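Side-chain contacts in protein SSD1 (Saccharomyces cerevisiae S288C, PDB 7AM1), which binds mRNA, in both its 5' and 3' untranslated regions, as a non-enzymatic RNase II family member and translational repressor: residues A[715-720]-A[843-848]; A[562-567]-A[670-675]; A[14-19]-A[211-216]. One frame throughout, in Å; residues are numbered along the deposited sequence.

Contact 1 of 3, residues A[715-720]-A[843-848]; sequences HLLLCK and LHLTVP
Leu717 and Leu718, neighbours on helix 689-725, meet Leu845 and Pro848 of the loop that leaves helix 834-842, with Leu843 joining them. The whole contact is aliphatic, and no hydrogen bond crosses it.

Leu717 is its main element. At CB the chain sets out toward the loop, with CG anti to the backbone N (chi1 -175°). The approach tightens at CG, which stands 4.6 Å from CD1 of Leu845. There the side chain forks. Leu717 CD1 stays farther off, 5.4 Å from Leu843 CD1, and the touching falls to CD2, the branch anti to CA. Leu717 CD2 is 4.2 Å from CD1 of Leu843, and a second approach, 3.3 Å to CD1 of Leu845, is closer than two methyl groups normally come, so its exact value is doubtful. Both loop leucines also use the branch anti to CA, and Leu717 meets each of them tip to tip. The two loop methyls lean on each other as well, Leu843 CD1 lying 3.9 Å from Leu845 CD1, which completes a triangle of methyl groups.

Further along the loop, Leu718 brings CD1, its folded-back branch (chi2 59°), to 4.0 Å from CG of Pro848, and the side chain runs aslant to the proline ring.

A Schellman motif at His844, whose phi is positive, ends helix 834-842 and releases the chain that carries Leu845 across to helix 689-725. Leu840 of helix 834-842 touches both Leu717 and Leu845, while Glu839 forms a salt bridge with Lys720. Elsewhere around helix 689-725, Leu716 packs on helix 311-321, and His715 and Cys719 lie against Leu904 of strand 903-908.

Contact 2 of 3, residues A[562-567]-A[670-675]; sequences EKIYTK and HVVHRQ
This is a buried helix-to-helix contact within the RNB domain, where Ile564 of helix 544-568 reaches Val672 and Gln675 of helix 668-681. The backbones come closest at Ile564 and Gln675, whose CA atoms are 6.8 Å apart, and no hydrogen bond passes between the segments.

Ile564 does its work with one methyl. CG1 lies between the backbone N and the carbonyl carbon (chi1 64°), and from there the extended chain carries CD1 toward two residues that lie three apart on the facing helix. On the apolar side, Ile564 CD1 is 4.3 Å from CG1 of Val672. On the other, it stands 3.8 Å from OE1 of Gln675, almost straight ahead of the oxygen, with a CD-OE1···CD1 angle of about 163°. The two side chains cross at roughly a right angle.

The RNB domain is the part that gives RNase II enzymes their nuclease activity; in Ssd1, a pseudonuclease, the contact joins two helices of this domain. An amide in this apolar setting has its polar ends served from outside the two segments: OE1 of Gln675 accepts from Leu573 N, and NE2 is hydrogen-bonded to Tyr685 OH. Bonds at both ends fix the rotation of the amide, which keeps the oxygen turned to Ile564.

On helix 544-568 itself, Thr566 OG1 donates to Glu562 O at 3.0 Å, and Thr566 N reaches the same oxygen from the opposite face of its plane. Val560 of that helix also touches Val672, whereas Leu692 of helix 689-725 packs against both Val671 and Gln675.

Contact 3 of 3, residues A[14-19]-A[211-216]; sequences ANIPEL and AVLDRI
Helix 15-22 lies beside the last residues of strand 206-214, with Ile16 CA 8.4 Å from CA of Ala211, a separation bridged by side chains alone. Ile16 is the single residue the helical segment contributes, and it is met by Ala211 and Leu213, alternate residues that point to the same side of the strand.

Ile16 meets Leu213 with CG2 and CG1, and Ala211 with CD1. CG2, anti to the backbone N, lies 3.8 Å from CD2 of Leu213, and CG1 is 4.2 Å from the same methyl, so that Leu213 CD2 sits beside the fork of the isoleucine. CD1 is bent back from the extended position (chi2 84°) and ends 4.2 Å from CB of Ala211. The side chains of Ile16 and Leu213 pass each other at a slant. With Leu213 CD2 4.5 Å from Ala211 CB, the strand offers a continuous apolar patch to the helix.

Just here the strand is irregular. Leu213 and Asp214 both face Leu68 in a classic beta bulge, and the helix-like psi of Leu213 (-37°) belongs to it.

Strand 206-214 runs parallel to strand 52-55 and antiparallel to strand 68-73, in a five-stranded sheet closed on itself in the order 1-2-3-5-4. That order is the one of the OB fold, consistent with the first of the two cold-shock domains of the RNase II family. Leu213 also rests on Leu68 and Ala70 of strand 68-73, and Gln13, two residues before Asn15, donates from NE2 to Val212 O.

In the fold
The three contacts are separate and lie in different parts of the molecule. Contact 3 belongs to the N-terminal five-stranded sheet, probably the first cold-shock domain, contact 2 to the RNB domain, and contact 1 joins helix 689-725 to a late loop of the chain. Centres of contacts 1 and 2 are 39 Å apart, on opposite sides of the chain's centre, as are contacts 1 and 3, at 44 Å. Contacts 2 and 3 come nearest, about 14 Å between closest atoms. Helix 668-681 of contact 2 is followed directly by helix 689-725 of contact 1, whose early turns pack on contact 2. Contacts 1 and 3 are wholly aliphatic, whereas contact 2 includes a glutamine amide.

Contact 1 of 3, residues A[715-720]-A[843-848]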
ATOM      1  N   HIS A 715       9.656   0.991   3.865  1.00 34.32           N
ATOM      2  CA  HIS A 715      10.644   0.097   3.279  1.00 33.31           C
ATOM      3  C   HIS A 715      12.046   0.641   3.474  1.00 32.68           C
ATOM      4  O   HIS A 715      12.977  -0.107   3.796  1.00 31.72           O
ATOM      5  CB  HIS A 715      10.336  -0.085   1.792  1.00 33.81           C
ATOM      6  CG  HIS A 715      11.351  -0.898   1.051  1.00 34.58           C
ATOM      7  ND1 HIS A 715      12.476  -0.340   0.484  1.00 35.92           N
ATOM      8  CD2 HIS A 715      11.405  -2.222   0.772  1.00 34.46           C
ATOM      9  CE1 HIS A 715      13.184  -1.287  -0.106  1.00 35.35           C
ATOM     10  NE2 HIS A 715      12.555  -2.438   0.053  1.00 35.13           N
ATOM     11  N   LEU A 716      12.207   1.952   3.305  1.00 34.47           N
ATOM     12  CA  LEU A 716      13.510   2.583   3.460  1.00 37.55           C
ATOM     13  C   LEU A 716      14.031   2.405   4.880  1.00 37.34           C
ATOM     14  O   LEU A 716      15.166   1.959   5.085  1.00 35.12           O
ATOM     15  CB  LEU A 716      13.392   4.060   3.088  1.00 39.76           C
ATOM     16  CG  LEU A 716      14.616   4.962   3.159  1.00 42.13           C
ATOM     17  CD1 LEU A 716      15.664   4.501   2.143  1.00 42.79           C
ATOM     18  CD2 LEU A 716      14.208   6.410   2.909  1.00 42.91           C
ATOM     19  N   LEU A 717      13.211   2.743   5.877  1.00 36.70           N
ATOM     20  CA  LEU A 717      13.646   2.633   7.263  1.00 36.62           C
ATOM     21  C   LEU A 717      13.824   1.183   7.685  1.00 36.84           C
ATOM     22  O   LEU A 717      14.703   0.881   8.501  1.00 37.98           O
ATOM     23  CB  LEU A 717      12.641   3.329   8.175  1.00 36.08           C
ATOM     24  CG  LEU A 717      12.993   3.425   9.657  1.00 36.66           C
ATOM     25  CD1 LEU A 717      14.375   4.024   9.855  1.00 38.25           C
ATOM     26  CD2 LEU A 717      11.930   4.242  10.389  1.00 36.40           C
ATOM     27  N   LEU A 718      13.010   0.275   7.140  1.00 36.07           N
ATOM     28  CA  LEU A 718      13.151  -1.140   7.462  1.00 34.64           C
ATOM     29  C   LEU A 718      14.468  -1.699   6.937  1.00 33.97           C
ATOM     30  O   LEU A 718      15.128  -2.495   7.615  1.00 34.02           O
ATOM     31  CB  LEU A 718      11.974  -1.925   6.885  1.00 36.21           C
ATOM     32  CG  LEU A 718      12.035  -3.433   7.127  1.00 39.27           C
ATOM     33  CD1 LEU A 718      12.070  -3.740   8.613  1.00 40.18           C
ATOM     34  CD2 LEU A 718      10.861  -4.123   6.458  1.00 40.73           C
ATOM     35  N   CYS A 719      14.861  -1.303   5.725  1.00 34.09           N
ATOM     36  CA  CYS A 719      16.134  -1.758   5.179  1.00 34.85           C
ATOM     37  C   CYS A 719      17.295  -1.267   6.033  1.00 33.49           C
ATOM     38  O   CYS A 719      18.243  -2.014   6.299  1.00 35.19           O
ATOM     39  CB  CYS A 719      16.286  -1.275   3.739  1.00 34.50           C
ATOM     40  SG  CYS A 719      15.260  -2.159   2.566  1.00 36.93           S
ATOM     41  N   LYS A 720      17.240  -0.007   6.463  1.00 35.30           N
ATOM     42  CA  LYS A 720      18.252   0.522   7.370  1.00 38.97           C
ATOM     43  C   LYS A 720      18.290  -0.258   8.678  1.00 37.79           C
ATOM     44  O   LYS A 720      19.371  -0.516   9.227  1.00 37.62           O
ATOM     45  CB  LYS A 720      17.959   1.998   7.624  1.00 45.23           C
ATOM     46  CG  LYS A 720      18.898   2.693   8.579  1.00 51.27           C
ATOM     47  CD  LYS A 720      18.587   4.184   8.579  1.00 56.61           C
ATOM     48  CE  LYS A 720      18.832   4.828   9.930  1.00 61.36           C
ATOM     49  NZ  LYS A 720      17.743   5.791  10.261  1.00 63.67           N
ATOM     50  N   LEU A 843      10.545   7.959  17.171  1.00 47.16           N
ATOM     51  CA  LEU A 843       9.463   7.795  16.208  1.00 45.88           C
ATOM     52  C   LEU A 843       8.368   6.857  16.703  1.00 45.36           C
ATOM     53  O   LEU A 843       7.403   6.617  15.969  1.00 44.00           O
ATOM     54  CB  LEU A 843      10.028   7.275  14.885  1.00 46.81           C
ATOM     55  CG  LEU A 843      11.100   8.160  14.243  1.00 49.42           C
ATOM     56  CD1 LEU A 843      11.707   7.489  13.019  1.00 50.04           C
ATOM     57  CD2 LEU A 843      10.523   9.514  13.872  1.00 50.66           C
ATOM     58  N   HIS A 844       8.495   6.322  17.917  1.00 47.36           N
ATOM     59  CA  HIS A 844       7.510   5.393  18.470  1.00 51.83           C
ATOM     60  C   HIS A 844       7.330   4.182  17.557  1.00 48.54           C
ATOM     61  O   HIS A 844       6.213   3.750  17.266  1.00 49.10           O
ATOM     62  CB  HIS A 844       6.174   6.095  18.732  1.00 60.16           C
ATOM     63  CG  HIS A 844       6.270   7.209  19.729  1.00 68.95           C
ATOM     64  ND1 HIS A 844       6.593   8.501  19.376  1.00 71.30           N
ATOM     65  CD2 HIS A 844       6.099   7.218  21.073  1.00 72.45           C
ATOM     66  CE1 HIS A 844       6.610   9.260  20.457  1.00 73.21           C
ATOM     67  NE2 HIS A 844       6.313   8.506  21.500  1.00 73.45           N
ATOM     68  N   LEU A 845       8.454   3.640  17.098  1.00 46.19           N
ATOM     69  CA  LEU A 845       8.486   2.428  16.296  1.00 44.65           C
ATOM     70  C   LEU A 845       9.064   1.285  17.123  1.00 47.83           C
ATOM     71  O   LEU A 845       9.710   1.502  18.151  1.00 50.44           O
ATOM     72  CB  LEU A 845       9.316   2.640  15.028  1.00 41.22           C
ATOM     73  CG  LEU A 845       8.867   3.782  14.115  1.00 40.47           C
ATOM     74  CD1 LEU A 845       9.931   4.059  13.057  1.00 41.07           C
ATOM     75  CD2 LEU A 845       7.544   3.456  13.460  1.00 38.32           C
ATOM     76  N   THR A 846       8.839   0.060  16.654  1.00 47.91           N
ATOM     77  CA  THR A 846       9.259  -1.146  17.362  1.00 48.83           C
ATOM     78  C   THR A 846      10.264  -1.920  16.520  1.00 46.97           C
ATOM     79  O   THR A 846      10.038  -2.147  15.326  1.00 44.49           O
ATOM     80  CB  THR A 846       8.051  -2.028  17.692  1.00 50.93           C
ATOM     81  OG1 THR A 846       7.175  -1.319  18.574  1.00 52.16           O
ATOM     82  CG2 THR A 846       8.486  -3.326  18.361  1.00 52.82           C
ATOM     83  N   VAL A 847      11.363  -2.329  17.147  1.00 47.71           N
ATOM     84  CA  VAL A 847      12.400  -3.094  16.442  1.00 48.51           C
ATOM     85  C   VAL A 847      11.823  -4.435  16.006  1.00 44.72           C
ATOM     86  O   VAL A 847      11.162  -5.115  16.814  1.00 44.59           O
ATOM     87  CB  VAL A 847      13.628  -3.303  17.350  1.00 54.77           C
ATOM     88  CG1 VAL A 847      14.730  -4.038  16.588  1.00 55.72           C
ATOM     89  CG2 VAL A 847      14.144  -1.974  17.897  1.00 57.56           C
ATOM     90  N   PRO A 848      12.053  -4.886  14.773  1.00 42.77           N
ATOM     91  CA  PRO A 848      11.557  -6.211  14.382  1.00 43.95           C
ATOM     92  C   PRO A 848      12.180  -7.311  15.232  1.00 47.92           C
ATOM     93  O   PRO A 848      13.336  -7.228  15.651  1.00 47.93           O
ATOM     94  CB  PRO A 848      11.976  -6.332  12.911  1.00 42.66           C
ATOM     95  CG  PRO A 848      12.197  -4.927  12.454  1.00 41.83           C
ATOM     96  CD  PRO A 848      12.718  -4.197  13.653  1.00 41.62           C
TER

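Contact 2 of 3, residues A[562-567]-A[670-675]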
ATOM      1  N   GLU A 562     -24.920   5.809   2.601  1.00 42.78           N
ATOM      2  CA  GLU A 562     -26.323   5.491   2.352  1.00 44.99           C
ATOM      3  C   GLU A 562     -27.174   6.752   2.339  1.00 43.15           C
ATOM      4  O   GLU A 562     -28.061   6.910   1.490  1.00 41.55           O
ATOM      5  CB  GLU A 562     -26.819   4.518   3.425  1.00 49.90           C
ATOM      6  CG  GLU A 562     -26.191   3.134   3.330  1.00 55.56           C
ATOM      7  CD  GLU A 562     -26.513   2.236   4.520  1.00 61.76           C
ATOM      8  OE1 GLU A 562     -27.130   2.720   5.491  1.00 64.11           O
ATOM      9  OE2 GLU A 562     -26.117   1.050   4.491  1.00 63.98           O
ATOM     10  N   LYS A 563     -26.903   7.671   3.268  1.00 42.68           N
ATOM     11  CA  LYS A 563     -27.696   8.887   3.377  1.00 45.22           C
ATOM     12  C   LYS A 563     -27.521   9.788   2.160  1.00 43.56           C
ATOM     13  O   LYS A 563     -28.510  10.263   1.587  1.00 42.75           O
ATOM     14  CB  LYS A 563     -27.319   9.637   4.656  1.00 48.25           C
ATOM     15  CG  LYS A 563     -28.079  10.937   4.843  1.00 53.23           C
ATOM     16  CD  LYS A 563     -28.237  11.283   6.310  1.00 56.97           C
ATOM     17  CE  LYS A 563     -29.153  10.291   7.019  1.00 59.79           C
ATOM     18  N   ILE A 564     -26.273  10.050   1.755  1.00 44.39           N
ATOM     19  CA  ILE A 564     -26.055  10.994   0.662  1.00 44.62           C
ATOM     20  C   ILE A 564     -26.494  10.398  -0.670  1.00 43.19           C
ATOM     21  O   ILE A 564     -26.953  11.127  -1.556  1.00 44.59           O
ATOM     22  CB  ILE A 564     -24.592  11.478   0.603  1.00 45.95           C
ATOM     23  CG1 ILE A 564     -23.636  10.324   0.307  1.00 47.88           C
ATOM     24  CG2 ILE A 564     -24.223  12.188   1.904  1.00 46.06           C
ATOM     25  CD1 ILE A 564     -22.173  10.760   0.151  1.00 49.98           C
ATOM     26  N   TYR A 565     -26.349   9.086  -0.862  1.00 39.80           N
ATOM     27  CA  TYR A 565     -26.826   8.519  -2.116  1.00 40.01           C
ATOM     28  C   TYR A 565     -28.349   8.570  -2.196  1.00 41.08           C
ATOM     29  O   TYR A 565     -28.912   8.875  -3.254  1.00 41.26           O
ATOM     30  CB  TYR A 565     -26.348   7.080  -2.288  1.00 39.69           C
ATOM     31  CG  TYR A 565     -26.813   6.519  -3.608  1.00 40.46           C
ATOM     32  CD1 TYR A 565     -26.403   7.098  -4.807  1.00 41.31           C
ATOM     33  CD2 TYR A 565     -27.703   5.454  -3.664  1.00 40.82           C
ATOM     34  CE1 TYR A 565     -26.839   6.615  -6.020  1.00 43.10           C
ATOM     35  CE2 TYR A 565     -28.152   4.963  -4.885  1.00 43.01           C
ATOM     36  CZ  TYR A 565     -27.716   5.553  -6.060  1.00 44.78           C
ATOM     37  OH  TYR A 565     -28.145   5.082  -7.284  1.00 47.22           O
ATOM     38  N   THR A 566     -29.029   8.265  -1.086  1.00 40.31           N
ATOM     39  CA  THR A 566     -30.486   8.302  -1.072  1.00 42.75           C
ATOM     40  C   THR A 566     -31.018   9.686  -1.426  1.00 43.12           C
ATOM     41  O   THR A 566     -31.961   9.805  -2.216  1.00 44.32           O
ATOM     42  CB  THR A 566     -31.014   7.859   0.291  1.00 44.55           C
ATOM     43  OG1 THR A 566     -30.799   6.453   0.443  1.00 45.00           O
ATOM     44  CG2 THR A 566     -32.507   8.163   0.410  1.00 47.55           C
ATOM     45  N   LYS A 567     -30.415  10.744  -0.882  1.00 44.63           N
ATOM     46  CA  LYS A 567     -30.947  12.089  -1.089  1.00 49.29           C
ATOM     47  C   LYS A 567     -30.367  12.769  -2.327  1.00 51.82           C
ATOM     48  O   LYS A 567     -31.119  13.391  -3.090  1.00 53.29           O
ATOM     49  CB  LYS A 567     -30.684  12.949   0.153  1.00 49.87           C
ATOM     50  N   HIS A 670     -13.986  16.302   2.491  1.00 40.47           N
ATOM     51  CA  HIS A 670     -14.523  17.656   2.397  1.00 40.73           C
ATOM     52  C   HIS A 670     -15.718  17.692   1.457  1.00 42.14           C
ATOM     53  O   HIS A 670     -16.760  18.270   1.782  1.00 43.56           O
ATOM     54  CB  HIS A 670     -13.449  18.634   1.921  1.00 39.84           C
ATOM     55  CG  HIS A 670     -12.384  18.901   2.935  1.00 41.33           C
ATOM     56  ND1 HIS A 670     -11.879  20.163   3.168  1.00 42.15           N
ATOM     57  CD2 HIS A 670     -11.728  18.070   3.781  1.00 40.97           C
ATOM     58  CE1 HIS A 670     -10.958  20.097   4.111  1.00 42.81           C
ATOM     59  NE2 HIS A 670     -10.847  18.840   4.501  1.00 41.63           N
ATOM     60  N   VAL A 671     -15.578  17.085   0.277  1.00 41.70           N
ATOM     61  CA  VAL A 671     -16.691  17.015  -0.664  1.00 42.24           C
ATOM     62  C   VAL A 671     -17.869  16.290  -0.028  1.00 41.32           C
ATOM     63  O   VAL A 671     -19.018  16.738  -0.107  1.00 40.89           O
ATOM     64  CB  VAL A 671     -16.246  16.330  -1.969  1.00 42.54           C
ATOM     65  CG1 VAL A 671     -17.396  16.281  -2.957  1.00 42.65           C
ATOM     66  CG2 VAL A 671     -15.040  17.046  -2.576  1.00 43.74           C
ATOM     67  N   VAL A 672     -17.597  15.153   0.614  1.00 40.72           N
ATOM     68  CA  VAL A 672     -18.660  14.390   1.261  1.00 40.84           C
ATOM     69  C   VAL A 672     -19.323  15.214   2.359  1.00 39.68           C
ATOM     70  O   VAL A 672     -20.549  15.185   2.519  1.00 40.73           O
ATOM     71  CB  VAL A 672     -18.103  13.062   1.807  1.00 38.40           C
ATOM     72  CG1 VAL A 672     -19.143  12.352   2.672  1.00 39.54           C
ATOM     73  CG2 VAL A 672     -17.642  12.170   0.662  1.00 37.30           C
ATOM     74  N   HIS A 673     -18.533  15.951   3.142  1.00 39.04           N
ATOM     75  CA  HIS A 673     -19.121  16.770   4.197  1.00 40.94           C
ATOM     76  C   HIS A 673     -20.044  17.838   3.621  1.00 42.96           C
ATOM     77  O   HIS A 673     -21.142  18.071   4.143  1.00 42.76           O
ATOM     78  CB  HIS A 673     -18.021  17.414   5.038  1.00 40.29           C
ATOM     79  CG  HIS A 673     -17.412  16.489   6.044  1.00 38.44           C
ATOM     80  ND1 HIS A 673     -16.886  16.935   7.237  1.00 37.62           N
ATOM     81  CD2 HIS A 673     -17.234  15.147   6.031  1.00 36.55           C
ATOM     82  CE1 HIS A 673     -16.419  15.906   7.920  1.00 37.14           C
ATOM     83  NE2 HIS A 673     -16.615  14.810   7.210  1.00 36.37           N
ATOM     84  N   ARG A 674     -19.622  18.500   2.542  1.00 43.19           N
ATOM     85  CA  ARG A 674     -20.478  19.507   1.928  1.00 44.72           C
ATOM     86  C   ARG A 674     -21.724  18.876   1.326  1.00 46.03           C
ATOM     87  O   ARG A 674     -22.807  19.471   1.378  1.00 48.81           O
ATOM     88  CB  ARG A 674     -19.691  20.288   0.877  1.00 45.51           C
ATOM     89  CG  ARG A 674     -18.525  21.069   1.475  1.00 47.99           C
ATOM     90  CD  ARG A 674     -17.983  22.132   0.530  1.00 52.39           C
ATOM     91  NE  ARG A 674     -17.155  23.105   1.242  1.00 55.24           N
ATOM     92  CZ  ARG A 674     -15.827  23.063   1.330  1.00 56.25           C
ATOM     93  NH1 ARG A 674     -15.138  22.092   0.743  1.00 58.65           N
ATOM     94  NH2 ARG A 674     -15.184  24.003   2.009  1.00 55.03           N
ATOM     95  N   GLN A 675     -21.602  17.663   0.785  1.00 44.49           N
ATOM     96  CA  GLN A 675     -22.776  16.954   0.289  1.00 44.14           C
ATOM     97  C   GLN A 675     -23.725  16.592   1.425  1.00 44.65           C
ATOM     98  O   GLN A 675     -24.947  16.723   1.283  1.00 45.86           O
ATOM     99  CB  GLN A 675     -22.340  15.704  -0.472  1.00 42.59           C
ATOM    100  CG  GLN A 675     -21.716  16.021  -1.818  1.00 42.86           C
ATOM    101  CD  GLN A 675     -21.464  14.791  -2.672  1.00 43.17           C
ATOM    102  OE1 GLN A 675     -21.548  13.660  -2.196  1.00 41.81           O
ATOM    103  NE2 GLN A 675     -21.139  15.011  -3.945  1.00 44.35           N
TER

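Contact 3 of 3, residues A[14-19]-A[211-216]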
ATOM      1  N   ALA A  14     -12.993  12.963 -30.762  1.00 84.52           N
ATOM      2  CA  ALA A  14     -14.405  13.053 -31.126  1.00 87.18           C
ATOM      3  C   ALA A  14     -15.010  11.693 -31.456  1.00 91.65           C
ATOM      4  O   ALA A  14     -16.183  11.442 -31.159  1.00 92.17           O
ATOM      5  CB  ALA A  14     -14.575  14.003 -32.314  1.00 86.95           C
ATOM      6  N   ASN A  15     -14.229  10.800 -32.067  1.00 99.90           N
ATOM      7  CA  ASN A  15     -14.759   9.521 -32.526  1.00101.72           C
ATOM      8  C   ASN A  15     -14.986   8.513 -31.404  1.00 97.63           C
ATOM      9  O   ASN A  15     -15.807   7.603 -31.569  1.00100.90           O
ATOM     10  CB  ASN A  15     -13.810   8.909 -33.562  1.00103.25           C
ATOM     11  N   ILE A  16     -14.295   8.648 -30.276  1.00 87.04           N
ATOM     12  CA  ILE A  16     -14.253   7.581 -29.279  1.00 83.61           C
ATOM     13  C   ILE A  16     -15.596   7.418 -28.574  1.00 83.32           C
ATOM     14  O   ILE A  16     -16.056   6.278 -28.407  1.00 80.82           O
ATOM     15  CB  ILE A  16     -13.130   7.822 -28.253  1.00 82.64           C
ATOM     16  CG1 ILE A  16     -11.771   7.416 -28.829  1.00 83.43           C
ATOM     17  CG2 ILE A  16     -13.405   7.058 -26.964  1.00 82.69           C
ATOM     18  CD1 ILE A  16     -11.112   8.470 -29.664  1.00 84.75           C
ATOM     19  N   PRO A  17     -16.252   8.495 -28.121  1.00 86.06           N
ATOM     20  CA  PRO A  17     -17.528   8.306 -27.406  1.00 88.59           C
ATOM     21  C   PRO A  17     -18.497   7.401 -28.149  1.00 93.16           C
ATOM     22  O   PRO A  17     -19.026   6.446 -27.564  1.00 89.94           O
ATOM     23  CB  PRO A  17     -18.059   9.739 -27.266  1.00 88.93           C
ATOM     24  CG  PRO A  17     -16.845  10.590 -27.263  1.00 87.75           C
ATOM     25  CD  PRO A  17     -15.871   9.918 -28.198  1.00 87.23           C
ATOM     26  N   GLU A  18     -18.728   7.661 -29.438  1.00104.15           N
ATOM     27  CA  GLU A  18     -19.612   6.801 -30.215  1.00109.97           C
ATOM     28  C   GLU A  18     -19.026   5.402 -30.376  1.00108.46           C
ATOM     29  O   GLU A  18     -19.743   4.405 -30.236  1.00114.20           O
ATOM     30  CB  GLU A  18     -19.886   7.432 -31.581  1.00114.58           C
ATOM     31  CG  GLU A  18     -20.581   8.783 -31.506  1.00115.99           C
ATOM     32  N   LEU A  19     -17.724   5.305 -30.664  1.00 94.27           N
ATOM     33  CA  LEU A  19     -17.114   3.997 -30.880  1.00 91.95           C
ATOM     34  C   LEU A  19     -17.186   3.131 -29.630  1.00 87.06           C
ATOM     35  O   LEU A  19     -17.321   1.907 -29.730  1.00 81.42           O
ATOM     36  CB  LEU A  19     -15.667   4.165 -31.338  1.00 95.33           C
ATOM     37  CG  LEU A  19     -15.511   4.735 -32.749  1.00104.19           C
ATOM     38  CD1 LEU A  19     -14.099   5.237 -32.987  1.00104.96           C
ATOM     39  CD2 LEU A  19     -15.883   3.676 -33.778  1.00108.64           C
ATOM     40  N   ALA A 211      -5.883   5.445 -28.256  1.00 54.71           N
ATOM     41  CA  ALA A 211      -5.967   6.831 -27.825  1.00 56.22           C
ATOM     42  C   ALA A 211      -5.763   6.886 -26.320  1.00 55.74           C
ATOM     43  O   ALA A 211      -6.067   5.926 -25.606  1.00 55.20           O
ATOM     44  CB  ALA A 211      -7.316   7.458 -28.207  1.00 58.84           C
ATOM     45  N   VAL A 212      -5.236   8.012 -25.851  1.00 56.85           N
ATOM     46  CA  VAL A 212      -5.183   8.313 -24.427  1.00 56.71           C
ATOM     47  C   VAL A 212      -6.368   9.214 -24.112  1.00 58.98           C
ATOM     48  O   VAL A 212      -6.477  10.321 -24.653  1.00 60.19           O
ATOM     49  CB  VAL A 212      -3.860   8.984 -24.030  1.00 56.19           C
ATOM     50  CG1 VAL A 212      -3.896   9.374 -22.549  1.00 56.03           C
ATOM     51  CG2 VAL A 212      -2.679   8.061 -24.321  1.00 54.45           C
ATOM     52  N   LEU A 213      -7.261   8.741 -23.248  1.00 58.45           N
ATOM     53  CA  LEU A 213      -8.464   9.499 -22.938  1.00 62.53           C
ATOM     54  C   LEU A 213      -8.237  10.495 -21.808  1.00 64.02           C
ATOM     55  O   LEU A 213      -8.777  11.606 -21.850  1.00 65.53           O
ATOM     56  CB  LEU A 213      -9.609   8.547 -22.586  1.00 63.90           C
ATOM     57  CG  LEU A 213      -9.935   7.497 -23.655  1.00 66.01           C
ATOM     58  CD1 LEU A 213     -11.022   6.543 -23.176  1.00 66.97           C
ATOM     59  CD2 LEU A 213     -10.341   8.152 -24.975  1.00 67.89           C
ATOM     60  N   ASP A 214      -7.442  10.132 -20.804  1.00 64.11           N
ATOM     61  CA  ASP A 214      -7.192  11.048 -19.702  1.00 64.96           C
ATOM     62  C   ASP A 214      -5.875  10.691 -19.027  1.00 60.43           C
ATOM     63  O   ASP A 214      -5.472   9.525 -18.986  1.00 59.24           O
ATOM     64  CB  ASP A 214      -8.346  11.017 -18.693  1.00 69.83           C
ATOM     65  CG  ASP A 214      -8.469  12.307 -17.903  1.00 74.23           C
ATOM     66  OD1 ASP A 214      -7.715  13.263 -18.179  1.00 75.80           O
ATOM     67  OD2 ASP A 214      -9.342  12.372 -17.014  1.00 76.29           O
ATOM     68  N   ARG A 215      -5.209  11.720 -18.512  1.00 57.34           N
ATOM     69  CA  ARG A 215      -3.962  11.577 -17.776  1.00 53.36           C
ATOM     70  C   ARG A 215      -3.895  12.698 -16.751  1.00 51.42           C
ATOM     71  O   ARG A 215      -4.129  13.859 -17.096  1.00 52.42           O
ATOM     72  CB  ARG A 215      -2.755  11.644 -18.717  1.00 52.72           C
ATOM     73  CG  ARG A 215      -1.410  11.705 -18.018  1.00 52.34           C
ATOM     74  CD  ARG A 215      -0.263  11.745 -19.042  1.00 53.86           C
ATOM     75  NE  ARG A 215      -0.276  10.597 -19.948  1.00 54.47           N
ATOM     76  CZ  ARG A 215       0.365  10.551 -21.115  1.00 55.42           C
ATOM     77  NH1 ARG A 215       1.071  11.595 -21.531  1.00 55.86           N
ATOM     78  NH2 ARG A 215       0.293   9.461 -21.869  1.00 54.98           N
ATOM     79  N   ILE A 216      -3.611  12.358 -15.499  1.00 49.00           N
ATOM     80  CA  ILE A 216      -3.408  13.395 -14.491  1.00 49.36           C
ATOM     81  C   ILE A 216      -2.215  14.219 -14.966  1.00 49.91           C
ATOM     82  O   ILE A 216      -1.125  13.659 -15.158  1.00 47.37           O
ATOM     83  CB  ILE A 216      -3.168  12.800 -13.098  1.00 49.87           C
ATOM     84  CG1 ILE A 216      -4.322  11.876 -12.692  1.00 50.95           C
ATOM     85  CG2 ILE A 216      -2.989  13.915 -12.083  1.00 50.52           C
ATOM     86  CD1 ILE A 216      -5.638  12.579 -12.440  1.00 52.62           C
TER